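Local coordinates for protein Phenolphthiocerol/phthiocerol polyketide synthase subunit C (Mycobacterium tuberculosis H37Rv, PDB 8QZI) that probably works as a modular polyketide synthase subunit whose acyl carrier protein domain carries the growing chain in phthiocerol and phenolphthiocerol lipid synthesis, at residues R76-E79 and T80-L83. Numbering follows the deposited sequence.
Sequences RPLE and TLGL
T80 turns its hydroxyl back onto the carbonyl of P77: OG1 donates to O at 2.5 Å, almost in line with the C=O bond. That reach depends on chi1 of 80°, which sets OG1 between the backbone N and the carbonyl carbon and swings CG2 round toward CB of P77. The T80 amide, N to P77 O 3.1 Å, comes from well above the carbonyl plane and closes a type I beta turn from P77 to T80; the hydroxyl adds a second donor to the same oxygen. The R76 side chain passes the T80 hydroxyl and crosses L81 at about a right angle; methyl CD1 of L81 lies over one face of the guanidinium, displaced toward its rim. The turn sits in the loop that leads into helix 85-98 of the phosphopantetheine-carrying domain, a helical bundle in the manner of acyl carrier proteins. L78 and L83 run side by side in the same direction, CD1 to CD2 3.9 Å, with L78 continuing onto I62 and L83 onto L66, both of helix 52-66. Carbonyl O of L78 takes weak hydrogen bonds from the amides of L81 and L83. Outside this stretch, the E79 carboxylate forms a salt bridge with a basic side chain of another protein's chain.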
# COMPACT_ATOMS: atom_id res chain seq x y z
N ARG F 76 10.81 -12.20 -13.24
CA ARG F 76 10.66 -10.75 -13.18
C ARG F 76 9.85 -10.34 -11.95
O ARG F 76 8.69 -10.77 -11.81
CB ARG F 76 9.98 -10.23 -14.46
CG ARG F 76 9.68 -8.73 -14.47
CD ARG F 76 10.51 -7.99 -15.52
NE ARG F 76 9.81 -6.82 -16.04
CZ ARG F 76 9.09 -6.81 -17.16
NH1 ARG F 76 8.97 -7.92 -17.88
NH2 ARG F 76 8.48 -5.70 -17.56
N PRO F 77 10.40 -9.54 -11.04
CA PRO F 77 9.61 -9.07 -9.90
C PRO F 77 8.43 -8.22 -10.36
O PRO F 77 8.60 -7.25 -11.11
CB PRO F 77 10.61 -8.26 -9.07
CG PRO F 77 11.96 -8.77 -9.49
CD PRO F 77 11.81 -9.11 -10.95
N LEU F 78 7.23 -8.59 -9.93
CA LEU F 78 6.03 -7.94 -10.42
C LEU F 78 5.71 -6.64 -9.68
O LEU F 78 4.70 -6.00 -10.01
CB LEU F 78 4.85 -8.91 -10.36
CG LEU F 78 4.92 -10.00 -11.44
CD1 LEU F 78 3.54 -10.39 -11.95
CD2 LEU F 78 5.80 -9.53 -12.58
N GLU F 79 6.52 -6.25 -8.70
CA GLU F 79 6.54 -4.87 -8.26
C GLU F 79 6.93 -3.93 -9.39
O GLU F 79 6.47 -2.78 -9.44
CB GLU F 79 7.51 -4.71 -7.09
CG GLU F 79 7.99 -3.28 -6.88
CD GLU F 79 9.20 -3.20 -5.96
OE1 GLU F 79 10.07 -4.09 -6.04
OE2 GLU F 79 9.26 -2.25 -5.16
N THR F 80 7.77 -4.41 -10.31
CA THR F 80 8.19 -3.67 -11.50
C THR F 80 7.18 -3.75 -12.65
O THR F 80 7.33 -3.03 -13.64
CB THR F 80 9.54 -4.21 -11.98
OG1 THR F 80 9.34 -5.41 -12.71
CG2 THR F 80 10.45 -4.51 -10.79
N LEU F 81 6.18 -4.63 -12.54
CA LEU F 81 5.10 -4.75 -13.52
C LEU F 81 3.88 -3.91 -13.18
O LEU F 81 2.81 -4.12 -13.77
CB LEU F 81 4.68 -6.22 -13.66
CG LEU F 81 5.01 -6.81 -15.03
CD1 LEU F 81 6.51 -6.74 -15.25
CD2 LEU F 81 4.50 -8.24 -15.14
N GLY F 82 4.00 -3.00 -12.21
CA GLY F 82 2.91 -2.12 -11.87
C GLY F 82 1.79 -2.78 -11.10
O GLY F 82 0.66 -2.29 -11.15
N LEU F 83 2.08 -3.86 -10.39
CA LEU F 83 1.10 -4.54 -9.54
C LEU F 83 1.11 -3.93 -8.14
O LEU F 83 1.90 -4.33 -7.28
CB LEU F 83 1.37 -6.03 -9.46
CG LEU F 83 0.75 -6.86 -10.58
CD1 LEU F 83 1.51 -6.59 -11.88
CD2 LEU F 83 0.73 -8.36 -10.20